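Local structure of SLT domain-containing protein (Bdellovibrio bacteriovorus HD100, 6TAB) at residues L101-L105 and I201-D205; L115-K119 and S247-C253; K147-S151 and L190-L194. The protein is a lysozyme-like peptidoglycan hydrolase with altered substrate specificity that facilitates exit of the periplasmic predator from its prey cell. All coordinates share one frame. Residue numbers count along the deposited sequence, not the author numbering.

From the N terminus the chain first runs through helix 87-101, and the end of that helix with the loop after it, 101-105, meets helix 193-211 in interaction 1, closing a loop across 95 residues. Segment 115-119, at the end of helix 113-116, then waits for the end of helix 238-248 and the tail after it, 247-253, to which interaction 2 joins it by a disulfide. These two closures cross, since 115-119 lies inside the first loop and 247-253 beyond it. Interaction 3, between 147-151 and 190-194, is nested within both. It shares helix 193-211 with interaction 1, about 7 Å away at the nearest atoms, but lies across the chain's centre from interaction 2, about 29 Å between centres.

Interaction 1: L101-L105 and I201-D205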
loop_
_atom_site.group_PDB
_atom_site.type_symbol
_atom_site.label_atom_id
_atom_site.label_comp_id
_atom_site.label_asym_id
_atom_site.label_seq_id
_atom_site.Cartn_x
_atom_site.Cartn_y
_atom_site.Cartn_z
ATOM N N LEU A 101 3.892 -12.888 2.547
ATOM C CA LEU A 101 4.606 -11.850 1.783
ATOM C C LEU A 101 4.989 -10.613 2.603
ATOM O O LEU A 101 5.846 -9.835 2.127
ATOM C CB LEU A 101 3.768 -11.423 0.577
ATOM C CG LEU A 101 3.362 -12.547 -0.382
ATOM C CD1 LEU A 101 2.494 -11.974 -1.510
ATOM C CD2 LEU A 101 4.543 -13.307 -0.949
ATOM N N GLY A 102 4.371 -10.416 3.775
ATOM C CA GLY A 102 4.641 -9.272 4.617
ATOM C C GLY A 102 5.300 -9.563 5.965
ATOM O O GLY A 102 5.135 -8.753 6.884
ATOM N N PRO A 103 6.055 -10.679 6.197
ATOM C CA PRO A 103 6.572 -10.942 7.552
ATOM C C PRO A 103 7.579 -9.866 8.019
ATOM O O PRO A 103 7.637 -9.525 9.212
ATOM C CB PRO A 103 7.211 -12.331 7.405
ATOM C CG PRO A 103 7.635 -12.396 5.959
ATOM C CD PRO A 103 6.461 -11.738 5.242
ATOM N N ASN A 104 8.378 -9.317 7.074
ATOM C CA ASN A 104 9.340 -8.256 7.425
ATOM C C ASN A 104 8.618 -6.940 7.730
ATOM O O ASN A 104 8.913 -6.259 8.736
ATOM C CB ASN A 104 10.457 -8.107 6.368
ATOM C CG ASN A 104 11.124 -9.439 6.098
ATOM O OD1 ASN A 104 11.779 -10.009 6.981
ATOM N ND2 ASN A 104 10.878 -9.982 4.904
ATOM N N LEU A 105 7.604 -6.613 6.899
ATOM C CA LEU A 105 6.747 -5.437 7.141
ATOM C C LEU A 105 6.201 -5.458 8.588
ATOM O O LEU A 105 6.188 -4.416 9.302
ATOM C CB LEU A 105 5.607 -5.418 6.114
ATOM C CG LEU A 105 4.519 -4.341 6.296
ATOM C CD1 LEU A 105 5.095 -2.935 6.165
ATOM C CD2 LEU A 105 3.392 -4.526 5.282
ATOM N N ILE A 201 1.840 -5.475 -1.148
ATOM C CA ILE A 201 2.449 -6.021 0.079
ATOM C C ILE A 201 3.963 -6.267 -0.130
ATOM O O ILE A 201 4.776 -5.914 0.751
ATOM C CB ILE A 201 1.705 -7.281 0.597
ATOM C CG1 ILE A 201 0.270 -6.942 1.029
ATOM C CG2 ILE A 201 2.483 -7.907 1.717
ATOM C CD1 ILE A 201 -0.653 -8.136 1.167
ATOM N N ARG A 202 4.354 -6.880 -1.256
ATOM C CA ARG A 202 5.788 -7.119 -1.540
ATOM C C ARG A 202 6.571 -5.793 -1.561
ATOM O O ARG A 202 7.737 -5.755 -1.080
ATOM C CB ARG A 202 5.997 -7.867 -2.867
ATOM C CG ARG A 202 5.506 -9.311 -2.895
ATOM C CD ARG A 202 5.755 -9.956 -4.264
ATOM N NE ARG A 202 5.381 -11.355 -4.350
ATOM C CZ ARG A 202 6.177 -12.403 -4.118
ATOM N NH1 ARG A 202 7.408 -12.228 -3.644
ATOM N NH2 ARG A 202 5.728 -13.630 -4.365
ATOM N N ILE A 203 6.039 -4.723 -2.152
ATOM C CA ILE A 203 6.737 -3.440 -2.272
ATOM C C ILE A 203 6.944 -2.817 -0.881
ATOM O O ILE A 203 8.073 -2.407 -0.513
ATOM C CB ILE A 203 5.988 -2.495 -3.239
ATOM C CG1 ILE A 203 5.954 -3.058 -4.671
ATOM C CG2 ILE A 203 6.577 -1.092 -3.200
ATOM C CD1 ILE A 203 4.972 -2.333 -5.610
ATOM N N LEU A 204 5.882 -2.819 -0.038
ATOM C CA LEU A 204 5.983 -2.334 1.352
ATOM C C LEU A 204 6.966 -3.204 2.166
ATOM O O LEU A 204 7.753 -2.684 2.987
ATOM C CB LEU A 204 4.605 -2.288 2.017
ATOM C CG LEU A 204 3.622 -1.255 1.455
ATOM C CD1 LEU A 204 2.214 -1.493 1.986
ATOM C CD2 LEU A 204 4.053 0.185 1.803
ATOM N N ASP A 205 6.886 -4.531 1.996
ATOM C CA ASP A 205 7.752 -5.457 2.748
ATOM C C ASP A 205 9.249 -5.148 2.490
ATOM O O ASP A 205 10.090 -5.266 3.413
ATOM C CB ASP A 205 7.441 -6.927 2.429
ATOM C CG ASP A 205 8.156 -7.940 3.303
ATOM O OD1 ASP A 205 7.694 -8.128 4.464
ATOM O OD2 ASP A 205 9.145 -8.560 2.824
#
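Ile-201 opens the contact by pointing its side chain at the end of helix 87-101: its CG2 packs 3.9 Å from Leu-101 CB and 3.8 Å from Gly-102 N, where the chain leaves helical geometry. The extended side chain of Arg-202 brings NH2 to 3.6 Å from Leu-101 CD2, so that the leucine methyl lies over one face of the guanidinium. Leu-204 adds a looser apolar touch, CB to Leu-105 CD2 at 4.1 Å. Asp-205 does the polar work. Asp-205 OD1 accepts from Leu-105 N at 2.9 Å, and Asp-205 OD2 from Asn-104 ND2 at 3.1 Å in a nearly straight bond. One acidic side chain thus holds both backbone and side chain of the loop just after helix 87-101. This is helix-to-loop packing within a lysozyme-like fold: helix 193-211 runs past the end of helix 87-101, while Trp-132 and Leu-136 of helix 125-144 pack against Leu-204.

Interaction 2: L115-K119 and S247-C253; sequences LFCPK and SQNLSIC
Ser-247 OG, chi1 t, donates to Phe-116 O at 2.7 Å and is also hydrogen-bonded to Tyr-131 OH; Lys-119 N donates to Cys-253 O at 3.0 Å. A disulfide accompanies these bonds: Cys-117 SG and Cys-253 SG lie 2.1 Å apart, with chi3 -93°, chi1 t at Cys-117 and m at Cys-253. Cys-117 CA and Cys-253 CA are 4.7 Å apart, the nearest CA pair between the segments. Helix 113-116 ends just before Cys-117, whose extended phi/psi of -161/82 turns the chain into Pro-118. On the partner segment, helix 238-248 ends at Gln-248; Leu-250 N bonds back to Ser-247 O at 3.2 Å, and Cys-253 N to Leu-250 O at 2.9 Å, curling the tail round to the cystine. Gln-248 CA makes a CA-H...O contact with Phe-116 O at 3.3 Å. Further out, Pro-118 CD sits 4.4 Å from Cys-253 CB, and Lys-119 CB 3.7 Å from Ile-252 O, while Lys-119 NZ forms a salt bridge with the terminal carboxylate of Lys-254. This disulfide fastens the C-terminal tail to the end of helix 113-116, with Tyr-131 of helix 125-144 against the cystine and Val-244 of helix 238-248 against Phe-116.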
loop_
_atom_site.group_PDB
_atom_site.type_symbol
_atom_site.label_atom_id
_atom_site.label_comp_id
_atom_site.label_asym_id
_atom_site.label_seq_id
_atom_site.Cartn_x
_atom_site.Cartn_y
_atom_site.Cartn_z
ATOM N N LEU A 115 3.780 10.141 13.956
ATOM C CA LEU A 115 2.921 10.771 12.940
ATOM C C LEU A 115 1.756 9.856 12.535
ATOM O O LEU A 115 0.581 10.265 12.586
ATOM C CB LEU A 115 3.756 11.148 11.704
ATOM C CG LEU A 115 2.987 11.701 10.498
ATOM C CD1 LEU A 115 2.247 12.971 10.833
ATOM C CD2 LEU A 115 3.889 11.911 9.285
ATOM N N PHE A 116 2.049 8.628 12.083
ATOM C CA PHE A 116 1.036 7.748 11.499
ATOM C C PHE A 116 0.190 6.997 12.525
ATOM O O PHE A 116 -1.014 6.772 12.279
ATOM C CB PHE A 116 1.694 6.752 10.546
ATOM C CG PHE A 116 2.029 7.316 9.194
ATOM C CD1 PHE A 116 1.063 7.329 8.207
ATOM C CD2 PHE A 116 3.285 7.833 8.900
ATOM C CE1 PHE A 116 1.342 7.845 6.949
ATOM C CE2 PHE A 116 3.577 8.334 7.637
ATOM C CZ PHE A 116 2.585 8.373 6.669
ATOM N N CYS A 117 0.783 6.538 13.636
ATOM C CA CYS A 117 0.087 5.591 14.536
ATOM C C CYS A 117 0.757 5.608 15.904
ATOM O O CYS A 117 1.657 4.794 16.187
ATOM C CB CYS A 117 0.022 4.178 13.946
ATOM S SG CYS A 117 -0.941 3.000 14.960
ATOM N N PRO A 118 0.399 6.598 16.765
ATOM C CA PRO A 118 1.187 6.790 17.984
ATOM C C PRO A 118 1.369 5.564 18.906
ATOM O O PRO A 118 2.456 5.412 19.522
ATOM C CB PRO A 118 0.452 7.968 18.665
ATOM C CG PRO A 118 -0.054 8.766 17.478
ATOM C CD PRO A 118 -0.502 7.731 16.468
ATOM N N LYS A 119 0.362 4.677 18.970
ATOM C CA LYS A 119 0.392 3.487 19.817
ATOM C C LYS A 119 0.882 2.232 19.058
ATOM O O LYS A 119 0.661 1.122 19.562
ATOM C CB LYS A 119 -0.975 3.250 20.484
ATOM C CG LYS A 119 -1.431 4.324 21.456
ATOM C CD LYS A 119 -2.778 3.983 22.096
ATOM C CE LYS A 119 -3.129 4.928 23.223
ATOM N NZ LYS A 119 -4.528 4.749 23.689
ATOM N N SER A 247 -5.307 7.350 9.301
ATOM C CA SER A 247 -4.413 6.426 10.034
ATOM C C SER A 247 -4.311 6.800 11.525
ATOM O O SER A 247 -4.543 5.975 12.427
ATOM C CB SER A 247 -3.037 6.427 9.376
ATOM O OG SER A 247 -2.086 5.666 10.113
ATOM N N GLN A 248 -3.974 8.076 11.796
ATOM C CA GLN A 248 -3.632 8.486 13.176
ATOM C C GLN A 248 -4.888 8.537 14.066
ATOM O O GLN A 248 -4.747 8.481 15.318
ATOM C CB GLN A 248 -2.800 9.763 13.174
ATOM C CG GLN A 248 -3.620 10.997 12.876
ATOM C CD GLN A 248 -2.838 12.246 12.486
ATOM O OE1 GLN A 248 -1.606 12.318 12.411
ATOM N NE2 GLN A 248 -3.582 13.253 12.170
ATOM N N ASN A 249 -6.089 8.564 13.464
ATOM C CA ASN A 249 -7.366 8.595 14.221
ATOM C C ASN A 249 -8.027 7.210 14.354
ATOM O O ASN A 249 -9.120 7.122 14.964
ATOM C CB ASN A 249 -8.295 9.656 13.627
ATOM C CG ASN A 249 -7.791 11.063 13.928
ATOM O OD1 ASN A 249 -7.648 11.892 13.046
ATOM N ND2 ASN A 249 -7.593 11.371 15.203
ATOM N N LEU A 250 -7.400 6.136 13.858
ATOM C CA LEU A 250 -7.893 4.812 14.137
ATOM C C LEU A 250 -7.879 4.595 15.662
ATOM O O LEU A 250 -6.895 4.975 16.345
ATOM C CB LEU A 250 -7.034 3.767 13.411
ATOM C CG LEU A 250 -7.046 3.746 11.843
ATOM C CD1 LEU A 250 -6.031 2.744 11.390
ATOM C CD2 LEU A 250 -8.464 3.431 11.358
ATOM N N SER A 251 -8.902 3.913 16.206
ATOM C CA SER A 251 -9.019 3.714 17.662
ATOM C C SER A 251 -7.788 2.992 18.222
ATOM O O SER A 251 -7.314 3.300 19.326
ATOM C CB SER A 251 -10.348 3.045 18.045
ATOM O OG SER A 251 -10.444 1.736 17.461
ATOM N N ILE A 252 -7.266 2.042 17.457
ATOM C CA ILE A 252 -6.086 1.257 17.898
ATOM C C ILE A 252 -4.801 2.101 17.955
ATOM O O ILE A 252 -3.803 1.682 18.601
ATOM C CB ILE A 252 -5.904 -0.026 17.056
ATOM C CG1 ILE A 252 -5.597 0.288 15.583
ATOM C CG2 ILE A 252 -7.106 -0.953 17.263
ATOM C CD1 ILE A 252 -5.272 -0.910 14.726
ATOM N N CYS A 253 -4.747 3.210 17.221
ATOM C CA CYS A 253 -3.551 4.050 17.069
ATOM C C CYS A 253 -3.522 5.203 18.086
ATOM O O CYS A 253 -2.437 5.707 18.432
ATOM C CB CYS A 253 -3.457 4.642 15.662
ATOM S SG CYS A 253 -2.959 3.428 14.412
#

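Interaction 3: K147-S151 and L190-L194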
loop_
_atom_site.group_PDB
_atom_site.type_symbol
_atom_site.label_atom_id
_atom_site.label_comp_id
_atom_site.label_asym_id
_atom_site.label_seq_id
_atom_site.Cartn_x
_atom_site.Cartn_y
_atom_site.Cartn_z
ATOM N N LYS A 147 -11.175 1.057 -8.483
ATOM C CA LYS A 147 -11.455 0.599 -9.876
ATOM C C LYS A 147 -10.281 -0.265 -10.389
ATOM O O LYS A 147 -9.243 0.251 -10.853
ATOM C CB LYS A 147 -11.689 1.790 -10.817
ATOM C CG LYS A 147 -12.911 2.637 -10.482
ATOM C CD LYS A 147 -13.104 3.793 -11.438
ATOM C CE LYS A 147 -12.122 4.939 -11.248
ATOM N NZ LYS A 147 -12.576 6.129 -12.006
ATOM N N THR A 148 -10.484 -1.596 -10.345
ATOM C CA THR A 148 -9.448 -2.561 -10.758
ATOM C C THR A 148 -9.107 -2.429 -12.254
ATOM O O THR A 148 -7.971 -2.808 -12.661
ATOM C CB THR A 148 -9.825 -3.991 -10.347
ATOM O OG1 THR A 148 -8.676 -4.849 -10.310
ATOM C CG2 THR A 148 -10.912 -4.609 -11.216
ATOM N N ALA A 149 -10.033 -1.898 -13.076
ATOM C CA ALA A 149 -9.773 -1.750 -14.542
ATOM C C ALA A 149 -8.919 -0.516 -14.907
ATOM O O ALA A 149 -8.541 -0.361 -16.060
ATOM C CB ALA A 149 -11.094 -1.679 -15.291
ATOM N N MET A 150 -8.622 0.362 -13.939
ATOM C CA MET A 150 -7.989 1.651 -14.252
ATOM C C MET A 150 -6.602 1.457 -14.898
ATOM O O MET A 150 -5.730 0.709 -14.388
ATOM C CB MET A 150 -7.834 2.521 -13.001
ATOM C CG MET A 150 -7.303 3.917 -13.311
ATOM S SD MET A 150 -7.302 5.042 -11.888
ATOM C CE MET A 150 -6.155 6.266 -12.537
ATOM N N SER A 151 -6.362 2.185 -15.999
ATOM C CA SER A 151 -5.022 2.287 -16.600
ATOM C C SER A 151 -4.700 3.770 -16.851
ATOM O O SER A 151 -5.601 4.521 -17.299
ATOM C CB SER A 151 -4.924 1.451 -17.862
ATOM O OG SER A 151 -5.825 1.913 -18.832
ATOM N N LEU A 190 -2.311 -7.561 -13.835
ATOM C CA LEU A 190 -2.293 -6.364 -12.963
ATOM C C LEU A 190 -3.725 -5.862 -12.671
ATOM O O LEU A 190 -3.931 -5.176 -11.649
ATOM C CB LEU A 190 -1.392 -5.256 -13.538
ATOM C CG LEU A 190 0.128 -5.532 -13.471
ATOM C CD1 LEU A 190 0.595 -6.304 -14.712
ATOM C CD2 LEU A 190 0.949 -4.248 -13.279
ATOM N N HIS A 191 -4.700 -6.228 -13.527
ATOM C CA HIS A 191 -6.098 -5.872 -13.328
ATOM C C HIS A 191 -6.843 -6.919 -12.481
ATOM O O HIS A 191 -8.056 -6.763 -12.214
ATOM C CB HIS A 191 -6.746 -5.589 -14.696
ATOM C CG HIS A 191 -6.165 -4.413 -15.429
ATOM N ND1 HIS A 191 -6.374 -3.119 -15.040
ATOM C CD2 HIS A 191 -5.292 -4.363 -16.473
ATOM C CE1 HIS A 191 -5.712 -2.298 -15.840
ATOM N NE2 HIS A 191 -5.024 -3.050 -16.760
ATOM N N ASP A 192 -6.165 -7.988 -12.044
ATOM C CA ASP A 192 -6.678 -8.936 -11.049
ATOM C C ASP A 192 -6.453 -8.304 -9.679
ATOM O O ASP A 192 -5.285 -8.150 -9.283
ATOM C CB ASP A 192 -5.987 -10.300 -11.194
ATOM C CG ASP A 192 -6.363 -11.338 -10.138
ATOM O OD1 ASP A 192 -6.917 -10.950 -9.059
ATOM O OD2 ASP A 192 -6.031 -12.551 -10.365
ATOM N N PRO A 193 -7.522 -7.925 -8.927
ATOM C CA PRO A 193 -7.327 -7.178 -7.693
ATOM C C PRO A 193 -6.481 -7.941 -6.649
ATOM O O PRO A 193 -5.723 -7.308 -5.876
ATOM C CB PRO A 193 -8.759 -6.881 -7.218
ATOM C CG PRO A 193 -9.590 -7.957 -7.832
ATOM C CD PRO A 193 -8.951 -8.215 -9.179
ATOM N N LEU A 194 -6.609 -9.270 -6.605
ATOM C CA LEU A 194 -5.865 -10.045 -5.598
ATOM C C LEU A 194 -4.355 -10.040 -5.917
ATOM O O LEU A 194 -3.519 -9.852 -5.002
ATOM C CB LEU A 194 -6.428 -11.469 -5.531
ATOM C CG LEU A 194 -7.938 -11.606 -5.268
ATOM C CD1 LEU A 194 -8.234 -13.069 -5.031
ATOM C CD2 LEU A 194 -8.411 -10.762 -4.077
HETATM O O HOH W 1 -6.027 -4.385 -9.654
#
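His-191 sets its ring against the backbone of residues 148-150, with Thr-148 O and Met-150 O both at the ring edge. His-191 ND1 donates to Thr-148 O at 2.9 Å with a nearly linear angle, and His-191 CE1 lies 3.4 Å from Ala-149 O and 3.3 Å from Met-150 O. The other ring nitrogen, NE2, is hydrogen-bonded to Arg-167 NH1, so the imidazole bridges the turn and strand 163-167. Thr-148 returns the bond: its OG1 donates to His-191 O at 2.8 Å, making the pair reciprocal, side chain to backbone in both directions. A water donates to Thr-148 OG1 at 2.8 Å and to Leu-190 O at 3.0 Å, and Pro-193 CD rests 3.6 Å from Thr-148 OG1. What presents these carbonyls is a type I beta turn from Lys-147 to Met-150, closed by Met-150 N to Lys-147 O at 3.1 Å. On the partner side Asp-192 is the N-cap, with OD1 accepting from Leu-194 N at 3.0 Å. The contact lies at the surface, joining the turn that leads from helix 125-144 into strand 151-154 to the start of helix 193-211, where Trp-90 of helix 87-101 packs on Pro-193.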